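Local coordinates for RTX toxin RtxA (Vibrio vulnificus MO6-24/O, PDB 6IMP), which is a virulence toxin whose alpha/beta hydrolase-fold domain, the part described here, is probably an enzyme of hydrolase type, at residues Arg78-Tyr83 / Gly139-Gly144; Pro145-Leu150 / Gly235-Glu240; Glu282-Gly287 / Gly296-Gln301. All coordinates share one frame; numbering follows the deposited sequence.

Contact 1 of 3, residues Arg78-Tyr83 / Gly139-Gly144; sequences RLTGYY and GESDGG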
ATOM      1  N   ARG A  78      15.736   8.063  -1.546  1.00 79.43           N
ATOM      2  CA  ARG A  78      14.996   8.384  -0.325  1.00 78.58           C
ATOM      3  C   ARG A  78      13.475   8.262  -0.464  1.00 74.56           C
ATOM      4  O   ARG A  78      12.914   8.376  -1.561  1.00 66.17           O
ATOM      5  CB  ARG A  78      15.432   9.728   0.264  1.00 81.19           C
ATOM      6  CG  ARG A  78      15.076  10.964  -0.532  1.00 86.63           C
ATOM      7  CD  ARG A  78      15.952  12.135  -0.108  1.00 82.82           C
ATOM      8  NE  ARG A  78      15.602  13.357  -0.821  1.00 91.08           N
ATOM      9  CZ  ARG A  78      15.934  13.618  -2.086  1.00 91.30           C
ATOM     10  NH1 ARG A  78      15.574  14.769  -2.640  1.00 91.01           N
ATOM     11  NH2 ARG A  78      16.641  12.749  -2.794  1.00 95.80           N
ATOM     12  N   LEU A  79      12.849   7.917   0.659  1.00 74.15           N
ATOM     13  CA  LEU A  79      11.429   7.576   0.719  1.00 77.37           C
ATOM     14  C   LEU A  79      10.736   8.507   1.703  1.00 78.26           C
ATOM     15  O   LEU A  79      10.962   8.433   2.915  1.00 76.69           O
ATOM     16  CB  LEU A  79      11.238   6.130   1.185  1.00 77.78           C
ATOM     17  CG  LEU A  79      11.813   5.015   0.312  1.00 76.20           C
ATOM     18  CD1 LEU A  79      11.772   3.678   1.050  1.00 73.25           C
ATOM     19  CD2 LEU A  79      11.062   4.920  -1.009  1.00 75.32           C
ATOM     20  N   THR A  80       9.868   9.363   1.185  1.00 73.31           N
ATOM     21  CA  THR A  80       9.396  10.503   1.951  1.00 74.27           C
ATOM     22  C   THR A  80       7.922  10.384   2.309  1.00 74.68           C
ATOM     23  O   THR A  80       7.100   9.972   1.491  1.00 73.26           O
ATOM     24  CB  THR A  80       9.598  11.782   1.157  1.00 69.69           C
ATOM     25  OG1 THR A  80       8.868  11.688  -0.067  1.00 67.94           O
ATOM     26  CG2 THR A  80      11.063  11.974   0.859  1.00 72.52           C
ATOM     27  N   GLY A  81       7.606  10.729   3.549  1.00 81.17           N
ATOM     28  CA  GLY A  81       6.236  11.053   3.936  1.00 85.52           C
ATOM     29  C   GLY A  81       6.127  11.438   5.398  1.00 83.48           C
ATOM     30  O   GLY A  81       7.020  12.084   5.949  1.00 82.58           O
ATOM     31  N   TYR A  82       5.026  11.045   6.028  1.00 84.14           N
ATOM     32  CA  TYR A  82       4.789  11.384   7.429  1.00 77.62           C
ATOM     33  C   TYR A  82       4.571  10.152   8.294  1.00 78.39           C
ATOM     34  O   TYR A  82       4.216   9.066   7.813  1.00 66.56           O
ATOM     35  CB  TYR A  82       3.607  12.339   7.573  1.00 66.02           C
ATOM     36  CG  TYR A  82       3.726  13.602   6.749  1.00 68.46           C
ATOM     37  CD1 TYR A  82       3.578  13.567   5.372  1.00 65.20           C
ATOM     38  CD2 TYR A  82       3.942  14.840   7.352  1.00 72.96           C
ATOM     39  CE1 TYR A  82       3.666  14.720   4.610  1.00 70.29           C
ATOM     40  CE2 TYR A  82       4.017  16.005   6.600  1.00 72.45           C
ATOM     41  CZ  TYR A  82       3.885  15.944   5.228  1.00 72.60           C
ATOM     42  OH  TYR A  82       3.970  17.104   4.464  1.00 70.89           O
ATOM     43  N   TYR A  83       4.860  10.333   9.574  1.00 84.57           N
ATOM     44  CA  TYR A  83       4.369   9.469  10.626  1.00 80.66           C
ATOM     45  C   TYR A  83       3.302  10.241  11.372  1.00 82.63           C
ATOM     46  O   TYR A  83       3.607  11.243  12.006  1.00 84.80           O
ATOM     47  CB  TYR A  83       5.508   9.125  11.572  1.00 76.26           C
ATOM     48  CG  TYR A  83       5.156   8.065  12.566  1.00 74.55           C
ATOM     49  CD1 TYR A  83       5.323   6.725  12.260  1.00 76.71           C
ATOM     50  CD2 TYR A  83       4.660   8.396  13.820  1.00 74.24           C
ATOM     51  CE1 TYR A  83       5.004   5.732  13.173  1.00 81.04           C
ATOM     52  CE2 TYR A  83       4.341   7.416  14.745  1.00 78.00           C
ATOM     53  CZ  TYR A  83       4.516   6.082  14.419  1.00 81.36           C
ATOM     54  OH  TYR A  83       4.196   5.097  15.328  1.00 82.39           O
ATOM     55  N   GLY A 139       4.957  10.668  -4.726  1.00 81.46           N
ATOM     56  CA  GLY A 139       5.117  11.871  -3.903  1.00 70.76           C
ATOM     57  C   GLY A 139       6.487  12.505  -4.052  1.00 71.94           C
ATOM     58  O   GLY A 139       6.851  12.972  -5.132  1.00 67.83           O
ATOM     59  N   GLU A 140       7.251  12.508  -2.962  1.00 75.38           N
ATOM     60  CA  GLU A 140       8.579  13.132  -2.932  1.00 79.06           C
ATOM     61  C   GLU A 140       9.704  12.085  -2.808  1.00 75.65           C
ATOM     62  O   GLU A 140      10.857  12.431  -2.566  1.00 73.23           O
ATOM     63  CB  GLU A 140       8.659  14.157  -1.781  1.00 86.54           C
ATOM     64  CG  GLU A 140       8.383  15.605  -2.184  1.00 94.23           C
ATOM     65  CD  GLU A 140       8.746  16.605  -1.080  1.00103.90           C
ATOM     66  OE1 GLU A 140       8.493  16.313   0.111  1.00 94.93           O
ATOM     67  OE2 GLU A 140       9.284  17.690  -1.403  1.00110.14           O
ATOM     68  N   SER A 141       9.372  10.811  -2.991  1.00 74.00           N
ATOM     69  CA  SER A 141      10.363   9.745  -2.865  1.00 71.77           C
ATOM     70  C   SER A 141      11.148   9.632  -4.155  1.00 67.82           C
ATOM     71  O   SER A 141      10.603   9.870  -5.234  1.00 63.52           O
ATOM     72  CB  SER A 141       9.683   8.414  -2.532  1.00 72.27           C
ATOM     73  OG  SER A 141       9.061   8.469  -1.253  1.00 69.55           O
ATOM     74  N   ASP A 142      12.423   9.271  -4.046  1.00 69.04           N
ATOM     75  CA  ASP A 142      13.291   9.192  -5.223  1.00 72.81           C
ATOM     76  C   ASP A 142      13.032   7.940  -6.008  1.00 70.60           C
ATOM     77  O   ASP A 142      12.712   6.901  -5.441  1.00 64.66           O
ATOM     78  CB  ASP A 142      14.758   9.172  -4.835  1.00 75.51           C
ATOM     79  CG  ASP A 142      15.245  10.496  -4.341  1.00 78.75           C
ATOM     80  OD1 ASP A 142      15.032  11.522  -5.032  1.00 77.41           O
ATOM     81  OD2 ASP A 142      15.871  10.498  -3.262  1.00 73.27           O
ATOM     82  N   GLY A 143      13.269   8.038  -7.310  1.00 70.64           N
ATOM     83  CA  GLY A 143      13.395   6.879  -8.167  1.00 71.92           C
ATOM     84  C   GLY A 143      12.171   6.658  -9.014  1.00 72.07           C
ATOM     85  O   GLY A 143      11.398   7.584  -9.266  1.00 75.52           O
ATOM     86  N   GLY A 144      11.996   5.417  -9.448  1.00 71.13           N
ATOM     87  CA  GLY A 144      11.014   5.088 -10.466  1.00 70.24           C
ATOM     88  C   GLY A 144      10.412   3.719 -10.228  1.00 69.98           C
ATOM     89  O   GLY A 144      11.127   2.735 -10.032  1.00 75.85           O
TER
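Arg78 and Asp142 are joined in three ways where the start of strand 78-84 meets the loop 139-144. One is a backbone bond. Asp142 N donates to Arg78 O at 2.7 Å, in the carbonyl plane, with an N-H...O angle of 160°. In return, Arg78 N donates to the carboxylate at Asp142 OD2, at 3.0 Å. The third is a salt bridge from Arg78 NH2 to the same OD2. The two are modelled at 2.4 Å, so the exact place of this oxygen, and with it both of its bonds, is doubtful. Arg78 CG sits between the backbone N and the carbonyl carbon (chi1 68°). The chain then runs extended to NE, beside the aspartate. Guanidinium and carboxylate planes lie 59° apart, so the two groups are tilted and do not meet as a flat pair.

Ser141 adds hydrogen bonds through its hydroxyl. Its OG takes the N-H of Thr80 at 2.7 Å, and it is also bonded to Asn134 O. One buried oxygen thus links the strand, the loop and the residue after strand 129-133.

The other touches are mostly packing. Leu79 CD2 lies 4.1 Å from Ser141 CB. Thr80 CG2 approaches Glu140 O at 3.5 Å, and the Thr80 and Glu140 side chains cross at about a right angle.

Other residues hold the loop from outside. Arg48 NH1 bonds Gly139 O and Ser141 O, and Asp25 N bonds Asp142 OD1. Strand 78-84 lies between strands 67-73 and 129-133, antiparallel to both, near one edge of the mixed alpha/beta hydrolase sheet. Loop 139-144 leads from strand 129-133 towards helix 147-164, which packs on Leu79, while Thr71 of strand 67-73 touches Arg78 and Thr80.

Contact 2 of 3, residues Pro145-Leu150 / Gly235-Glu240; sequences PSEKGL and GQFSVE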
ATOM      1  N   PRO A 145       9.090   3.636 -10.292  1.00 62.27           N
ATOM      2  CA  PRO A 145       8.421   2.478  -9.765  1.00 65.20           C
ATOM      3  C   PRO A 145       8.705   1.191 -10.551  1.00 63.21           C
ATOM      4  O   PRO A 145       8.997   1.242 -11.750  1.00 66.62           O
ATOM      5  CB  PRO A 145       6.942   2.872  -9.845  1.00 71.07           C
ATOM      6  CG  PRO A 145       6.880   3.815 -11.004  1.00 71.98           C
ATOM      7  CD  PRO A 145       8.155   4.588 -10.919  1.00 67.63           C
ATOM      8  N   SER A 146       8.599   0.060  -9.845  1.00 58.53           N
ATOM      9  CA  SER A 146       8.729  -1.285 -10.418  1.00 55.67           C
ATOM     10  C   SER A 146       8.262  -2.348  -9.393  1.00 58.74           C
ATOM     11  O   SER A 146       8.372  -2.146  -8.185  1.00 60.66           O
ATOM     12  CB  SER A 146      10.177  -1.557 -10.772  1.00 55.22           C
ATOM     13  OG  SER A 146      10.922  -1.875  -9.602  1.00 58.33           O
ATOM     14  N   GLU A 147       7.772  -3.486  -9.877  1.00 59.04           N
ATOM     15  CA  GLU A 147       7.245  -4.516  -8.985  1.00 63.07           C
ATOM     16  C   GLU A 147       8.196  -4.794  -7.813  1.00 64.90           C
ATOM     17  O   GLU A 147       7.797  -4.760  -6.650  1.00 62.50           O
ATOM     18  CB  GLU A 147       6.932  -5.819  -9.738  1.00 62.06           C
ATOM     19  CG  GLU A 147       6.543  -6.958  -8.791  1.00 64.26           C
ATOM     20  CD  GLU A 147       5.745  -8.065  -9.448  1.00 68.56           C
ATOM     21  OE1 GLU A 147       5.862  -8.249 -10.668  1.00 77.73           O
ATOM     22  OE2 GLU A 147       4.998  -8.767  -8.734  1.00 74.63           O
ATOM     23  N   LYS A 148       9.453  -5.056  -8.128  1.00 69.74           N
ATOM     24  CA  LYS A 148      10.389  -5.550  -7.125  1.00 68.99           C
ATOM     25  C   LYS A 148      10.938  -4.401  -6.273  1.00 66.60           C
ATOM     26  O   LYS A 148      11.161  -4.554  -5.064  1.00 66.37           O
ATOM     27  CB  LYS A 148      11.514  -6.356  -7.782  1.00 75.04           C
ATOM     28  CG  LYS A 148      11.429  -7.861  -7.529  1.00 94.69           C
ATOM     29  CD  LYS A 148      10.390  -8.563  -8.400  1.00103.07           C
ATOM     30  CE  LYS A 148       9.921  -9.872  -7.767  1.00105.75           C
ATOM     31  NZ  LYS A 148       9.273 -10.788  -8.749  1.00110.40           N
ATOM     32  N   GLY A 149      11.126  -3.245  -6.897  1.00 55.65           N
ATOM     33  CA  GLY A 149      11.410  -2.029  -6.152  1.00 54.61           C
ATOM     34  C   GLY A 149      10.384  -1.713  -5.066  1.00 58.36           C
ATOM     35  O   GLY A 149      10.748  -1.420  -3.930  1.00 59.84           O
ATOM     36  N   LEU A 150       9.098  -1.780  -5.407  1.00 60.10           N
ATOM     37  CA  LEU A 150       8.043  -1.417  -4.461  1.00 57.84           C
ATOM     38  C   LEU A 150       7.998  -2.368  -3.277  1.00 57.13           C
ATOM     39  O   LEU A 150       7.763  -1.944  -2.144  1.00 58.62           O
ATOM     40  CB  LEU A 150       6.689  -1.374  -5.158  1.00 61.80           C
ATOM     41  CG  LEU A 150       6.557  -0.392  -6.330  1.00 63.09           C
ATOM     42  CD1 LEU A 150       5.098  -0.220  -6.721  1.00 62.64           C
ATOM     43  CD2 LEU A 150       7.157   0.960  -6.005  1.00 62.32           C
ATOM     44  N   GLY A 235       1.436 -12.630 -13.268  1.00 74.21           N
ATOM     45  CA  GLY A 235       2.371 -12.884 -12.157  1.00 80.48           C
ATOM     46  C   GLY A 235       2.922 -11.640 -11.466  1.00 81.22           C
ATOM     47  O   GLY A 235       3.713 -11.746 -10.522  1.00 89.56           O
ATOM     48  N   GLN A 236       2.523 -10.462 -11.941  1.00 79.59           N
ATOM     49  CA  GLN A 236       2.904  -9.208 -11.310  1.00 79.55           C
ATOM     50  C   GLN A 236       1.822  -8.720 -10.340  1.00 81.34           C
ATOM     51  O   GLN A 236       0.633  -8.597 -10.700  1.00 69.07           O
ATOM     52  CB  GLN A 236       3.194  -8.141 -12.365  1.00 78.55           C
ATOM     53  CG  GLN A 236       4.271  -8.556 -13.354  1.00 86.45           C
ATOM     54  CD  GLN A 236       5.121  -7.397 -13.853  1.00 89.27           C
ATOM     55  OE1 GLN A 236       5.335  -7.256 -15.055  1.00 95.54           O
ATOM     56  NE2 GLN A 236       5.649  -6.589 -12.929  1.00 82.79           N
ATOM     57  N   PHE A 237       2.244  -8.446  -9.106  1.00 78.37           N
ATOM     58  CA  PHE A 237       1.348  -7.979  -8.048  1.00 75.50           C
ATOM     59  C   PHE A 237       0.149  -8.917  -7.851  1.00 75.90           C
ATOM     60  O   PHE A 237      -0.977  -8.455  -7.644  1.00 74.46           O
ATOM     61  CB  PHE A 237       0.828  -6.564  -8.349  1.00 75.76           C
ATOM     62  CG  PHE A 237       1.900  -5.532  -8.563  1.00 65.26           C
ATOM     63  CD1 PHE A 237       2.558  -4.957  -7.483  1.00 65.37           C
ATOM     64  CD2 PHE A 237       2.184  -5.067  -9.838  1.00 62.63           C
ATOM     65  CE1 PHE A 237       3.519  -3.978  -7.677  1.00 62.95           C
ATOM     66  CE2 PHE A 237       3.139  -4.083 -10.041  1.00 63.95           C
ATOM     67  CZ  PHE A 237       3.800  -3.528  -8.958  1.00 63.33           C
ATOM     68  N   SER A 238       0.390 -10.227  -7.920  1.00 77.40           N
ATOM     69  CA  SER A 238      -0.638 -11.207  -7.565  1.00 78.71           C
ATOM     70  C   SER A 238      -0.669 -11.385  -6.045  1.00 79.85           C
ATOM     71  O   SER A 238       0.348 -11.730  -5.436  1.00 62.76           O
ATOM     72  CB  SER A 238      -0.377 -12.549  -8.251  1.00 86.08           C
ATOM     73  OG  SER A 238      -1.155 -13.585  -7.666  1.00 95.79           O
ATOM     74  N   VAL A 239      -1.833 -11.127  -5.440  1.00 80.67           N
ATOM     75  CA  VAL A 239      -2.016 -11.288  -3.982  1.00 83.97           C
ATOM     76  C   VAL A 239      -1.757 -12.737  -3.567  1.00 83.50           C
ATOM     77  O   VAL A 239      -1.034 -13.001  -2.606  1.00 70.80           O
ATOM     78  CB  VAL A 239      -3.452 -10.905  -3.540  1.00 83.51           C
ATOM     79  CG1 VAL A 239      -3.686 -11.254  -2.074  1.00 81.36           C
ATOM     80  CG2 VAL A 239      -3.711  -9.428  -3.770  1.00 79.82           C
ATOM     81  N   GLU A 240      -2.410 -13.648  -4.289  1.00 89.22           N
ATOM     82  CA  GLU A 240      -2.226 -15.101  -4.158  1.00 94.09           C
ATOM     83  C   GLU A 240      -0.744 -15.497  -4.149  1.00 94.24           C
ATOM     84  O   GLU A 240      -0.250 -16.089  -3.172  1.00 84.91           O
ATOM     85  CB  GLU A 240      -2.946 -15.806  -5.322  1.00 97.35           C
ATOM     86  CG  GLU A 240      -3.664 -17.100  -4.960  1.00101.76           C
ATOM     87  CD  GLU A 240      -4.577 -17.591  -6.077  1.00104.50           C
ATOM     88  OE1 GLU A 240      -5.150 -16.743  -6.804  1.00105.73           O
ATOM     89  OE2 GLU A 240      -4.728 -18.825  -6.227  1.00 99.91           O
TER
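Glu147 grips the turn at Gln236 and Phe237 with both carboxylate oxygens. OE2 accepts from Phe237 N at 2.8 Å along a nearly straight bond of 173°. This N-H comes from above the carboxylate plane. Tyr151 OH is a second partner of OE2. OE1 takes Gln236 NE2 at 2.8 Å on its anti side, with a more bent angle of 133°. Carboxylate and amide planes are almost parallel.

The tight part lies around the Phe237 ring. Glu147 CG, set anti to its own backbone N (chi1 173°), comes to lie over one face, and CZ reaches Glu147 CA at 3.6 Å. Ser146 is the N-cap of helix 147-164, its OG accepting from Gly149 N at 3.0 Å. Segment 235-240 belongs to the excursion between strands 200-204 and 252-256, where alpha/beta hydrolases often carry a cap or lid. The contact therefore joins the first turn of a sheet-flanking helix to that excursion. Tyr41 of helix 31-41 and Pro182 of helix 180-192 also touch Phe237.

The packing is looser at Leu150, whose CD1 stays 4.2 Å from Phe237 CE1. On the solvent side, Gly235 is exposed and barely touched.

Contact 3 of 3, residues Glu282-Gly287 / Gly296-Gln301; sequences EQTFYG and GQYADQ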
ATOM      1  N   GLU A 282     -15.746  -8.883   4.095  1.00 76.60           N
ATOM      2  CA  GLU A 282     -16.920  -8.951   3.239  1.00 77.22           C
ATOM      3  C   GLU A 282     -16.787  -8.008   2.053  1.00 74.40           C
ATOM      4  O   GLU A 282     -15.918  -7.135   2.035  1.00 66.47           O
ATOM      5  CB  GLU A 282     -18.174  -8.589   4.043  1.00 84.67           C
ATOM      6  CG  GLU A 282     -18.283  -7.106   4.411  1.00 86.82           C
ATOM      7  CD  GLU A 282     -19.284  -6.831   5.530  1.00 89.39           C
ATOM      8  OE1 GLU A 282     -19.525  -5.643   5.834  1.00 94.32           O
ATOM      9  OE2 GLU A 282     -19.825  -7.796   6.115  1.00 86.40           O
ATOM     10  N   GLN A 283     -17.681  -8.166   1.079  1.00 70.14           N
ATOM     11  CA  GLN A 283     -17.905  -7.120   0.091  1.00 72.82           C
ATOM     12  C   GLN A 283     -18.672  -5.939   0.675  1.00 78.01           C
ATOM     13  O   GLN A 283     -19.546  -6.089   1.526  1.00 85.18           O
ATOM     14  CB  GLN A 283     -18.623  -7.645  -1.148  1.00 69.22           C
ATOM     15  CG  GLN A 283     -18.541  -6.687  -2.328  1.00 69.58           C
ATOM     16  CD  GLN A 283     -19.050  -7.284  -3.608  1.00 75.75           C
ATOM     17  OE1 GLN A 283     -19.850  -8.220  -3.601  1.00 87.34           O
ATOM     18  NE2 GLN A 283     -18.617  -6.725  -4.725  1.00 83.98           N
ATOM     19  N   THR A 284     -18.356  -4.771   0.139  1.00 80.19           N
ATOM     20  CA  THR A 284     -18.715  -3.476   0.691  1.00 78.74           C
ATOM     21  C   THR A 284     -19.666  -2.818  -0.317  1.00 79.80           C
ATOM     22  O   THR A 284     -19.674  -3.200  -1.483  1.00 87.74           O
ATOM     23  CB  THR A 284     -17.408  -2.655   0.850  1.00 79.28           C
ATOM     24  OG1 THR A 284     -16.793  -2.956   2.105  1.00 80.54           O
ATOM     25  CG2 THR A 284     -17.633  -1.247   0.790  1.00 79.25           C
ATOM     26  N   PHE A 285     -20.459  -1.837   0.111  1.00 88.08           N
ATOM     27  CA  PHE A 285     -21.282  -1.060  -0.864  1.00 88.88           C
ATOM     28  C   PHE A 285     -20.669   0.269  -1.380  1.00 85.15           C
ATOM     29  O   PHE A 285     -21.372   1.145  -1.923  1.00 71.80           O
ATOM     30  CB  PHE A 285     -22.742  -0.908  -0.406  1.00 90.79           C
ATOM     31  CG  PHE A 285     -22.909  -0.397   0.988  1.00 80.59           C
ATOM     32  CD1 PHE A 285     -22.914   0.965   1.246  1.00 79.83           C
ATOM     33  CD2 PHE A 285     -23.166  -1.276   2.027  1.00 78.82           C
ATOM     34  CE1 PHE A 285     -23.123   1.437   2.531  1.00 83.62           C
ATOM     35  CE2 PHE A 285     -23.377  -0.815   3.310  1.00 80.72           C
ATOM     36  CZ  PHE A 285     -23.353   0.542   3.568  1.00 81.54           C
ATOM     37  N   TYR A 286     -19.338   0.322  -1.339  1.00 86.18           N
ATOM     38  CA  TYR A 286     -18.555   1.532  -1.561  1.00 76.43           C
ATOM     39  C   TYR A 286     -17.744   1.365  -2.833  1.00 78.08           C
ATOM     40  O   TYR A 286     -17.271   0.265  -3.135  1.00 75.75           O
ATOM     41  CB  TYR A 286     -17.611   1.787  -0.390  1.00 72.46           C
ATOM     42  CG  TYR A 286     -18.324   2.169   0.887  1.00 73.23           C
ATOM     43  CD1 TYR A 286     -19.151   3.279   0.928  1.00 70.67           C
ATOM     44  CD2 TYR A 286     -18.144   1.446   2.066  1.00 72.34           C
ATOM     45  CE1 TYR A 286     -19.796   3.648   2.100  1.00 75.16           C
ATOM     46  CE2 TYR A 286     -18.786   1.804   3.239  1.00 72.51           C
ATOM     47  CZ  TYR A 286     -19.607   2.907   3.256  1.00 72.39           C
ATOM     48  OH  TYR A 286     -20.246   3.270   4.424  1.00 68.58           O
ATOM     49  N   GLY A 287     -17.605   2.457  -3.582  1.00 79.13           N
ATOM     50  CA  GLY A 287     -16.738   2.498  -4.758  1.00 80.56           C
ATOM     51  C   GLY A 287     -15.268   2.441  -4.371  1.00 86.81           C
ATOM     52  O   GLY A 287     -14.916   2.603  -3.194  1.00 95.45           O
ATOM     53  N   GLY A 296     -14.840   5.052   7.746  1.00 93.92           N
ATOM     54  CA  GLY A 296     -15.887   5.363   8.729  1.00 88.94           C
ATOM     55  C   GLY A 296     -16.619   4.118   9.218  1.00 92.35           C
ATOM     56  O   GLY A 296     -16.646   3.818  10.427  1.00 84.73           O
ATOM     57  N   GLN A 297     -17.177   3.366   8.268  1.00 85.51           N
ATOM     58  CA  GLN A 297     -17.994   2.209   8.588  1.00 80.31           C
ATOM     59  C   GLN A 297     -17.164   1.091   9.196  1.00 84.91           C
ATOM     60  O   GLN A 297     -17.575   0.466  10.169  1.00 82.51           O
ATOM     61  CB  GLN A 297     -18.702   1.690   7.345  1.00 79.16           C
ATOM     62  CG  GLN A 297     -19.770   0.662   7.667  1.00 86.88           C
ATOM     63  CD  GLN A 297     -20.258  -0.080   6.443  1.00 97.81           C
ATOM     64  OE1 GLN A 297     -20.677   0.528   5.456  1.00101.54           O
ATOM     65  NE2 GLN A 297     -20.225  -1.401   6.507  1.00107.98           N
ATOM     66  N   TYR A 298     -15.996   0.832   8.616  1.00 91.35           N
ATOM     67  CA  TYR A 298     -15.231  -0.366   8.956  1.00 83.58           C
ATOM     68  C   TYR A 298     -14.094  -0.135   9.971  1.00 79.01           C
ATOM     69  O   TYR A 298     -13.612  -1.093  10.582  1.00 82.68           O
ATOM     70  CB  TYR A 298     -14.706  -1.028   7.681  1.00 76.35           C
ATOM     71  CG  TYR A 298     -15.793  -1.661   6.838  1.00 72.68           C
ATOM     72  CD1 TYR A 298     -16.225  -2.962   7.082  1.00 76.85           C
ATOM     73  CD2 TYR A 298     -16.382  -0.963   5.787  1.00 77.97           C
ATOM     74  CE1 TYR A 298     -17.213  -3.550   6.300  1.00 76.97           C
ATOM     75  CE2 TYR A 298     -17.366  -1.540   4.999  1.00 76.87           C
ATOM     76  CZ  TYR A 298     -17.778  -2.832   5.256  1.00 79.50           C
ATOM     77  OH  TYR A 298     -18.764  -3.384   4.471  1.00 88.11           O
ATOM     78  N   ALA A 299     -13.709   1.121  10.203  1.00 69.08           N
ATOM     79  CA  ALA A 299     -12.577   1.424  11.106  1.00 77.79           C
ATOM     80  C   ALA A 299     -12.554   0.558  12.376  1.00 87.54           C
ATOM     81  O   ALA A 299     -11.481   0.139  12.827  1.00 96.28           O
ATOM     82  CB  ALA A 299     -12.565   2.899  11.489  1.00 69.72           C
ATOM     83  N   ASP A 300     -13.736   0.313  12.949  1.00 92.73           N
ATOM     84  CA  ASP A 300     -13.852  -0.440  14.202  1.00 91.59           C
ATOM     85  C   ASP A 300     -13.555  -1.923  13.997  1.00 93.96           C
ATOM     86  O   ASP A 300     -12.763  -2.507  14.745  1.00 93.25           O
ATOM     87  CB  ASP A 300     -15.236  -0.234  14.852  1.00 95.97           C
ATOM     88  CG  ASP A 300     -15.305   1.039  15.724  1.00 98.56           C
ATOM     89  OD1 ASP A 300     -14.253   1.500  16.217  1.00101.67           O
ATOM     90  OD2 ASP A 300     -16.421   1.558  15.947  1.00 91.81           O
ATOM     91  N   GLN A 301     -14.170  -2.527  12.982  1.00 99.41           N
ATOM     92  CA  GLN A 301     -13.868  -3.927  12.637  1.00104.62           C
ATOM     93  C   GLN A 301     -12.373  -4.133  12.370  1.00104.91           C
ATOM     94  O   GLN A 301     -11.789  -5.136  12.803  1.00109.69           O
ATOM     95  CB  GLN A 301     -14.677  -4.394  11.420  1.00105.30           C
ATOM     96  CG  GLN A 301     -14.121  -5.668  10.779  1.00 98.46           C
ATOM     97  CD  GLN A 301     -15.180  -6.539  10.139  1.00 99.84           C
ATOM     98  OE1 GLN A 301     -16.160  -6.044   9.576  1.00 94.99           O
ATOM     99  NE2 GLN A 301     -14.970  -7.853  10.198  1.00 92.83           N
TER
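Tyr298 reaches from helix 291-302 to Glu282, Thr284 and Tyr286, and its side chain can be followed outward. The bond from CA to CB points toward segment 282-287. CG stands anti to the carbonyl carbon (chi1 -70°). From there the two sides of the ring meet different partners. On one side, CE1 lies 3.2 Å from Glu282 OE1. On the other, CE2 touches Tyr286 CE2 at 4.0 Å, and each of these atoms sits near the plane of the other ring, at its edge. CE2 also passes Thr284 OG1 at 3.3 Å, as does CZ. At the tip, OH donates to the anti lone pair of Glu282 OE1 at 2.7 Å. The carboxylate plane stands 84° from the ring. Thr284 OG1 donates weakly to the same OH at 3.1 Å, so the phenol oxygen both gives and accepts.

Gln297, the residue before, lays CG over the rim of one face of Tyr298. Its OE1 lies 3.0 Å from Tyr286 OH and 3.3 Å from Phe285 CZ. Outside the two segments, Leu255 of strand 252-256 touches Tyr298, and Leu294 touches Thr284 and Tyr286.

The segments are the short, weakly bonded edge strand 282-283 with the residues after it, and part of the last modelled helix, 291-302. This is the closing strand-loop-helix unit of the alpha/beta hydrolase fold, whose connecting loop commonly carries the catalytic histidine in active members.

All three contacts are partly buried, but contact 3 lies farthest from the chain centre (about 17 Å between centres, against 13 and 11 Å for contacts 1 and 2). Four of its seven touching residues are exposed, none in contact 1. Contacts 1 and 3 reach the same sheet, toward its two ends, on opposite sides of the chain's centre. Contacts 1 and 2 follow directly in sequence: the loop that meets strand 78-84 runs into the helix that meets 235-240. Contact 1 mixes backbone bonds with a charged pair and a serine hydroxyl. In contact 2 a carboxylate holds a turn, its own chain lying over an aromatic ring. Contact 3 is bonded through side chains, centred on tyrosines.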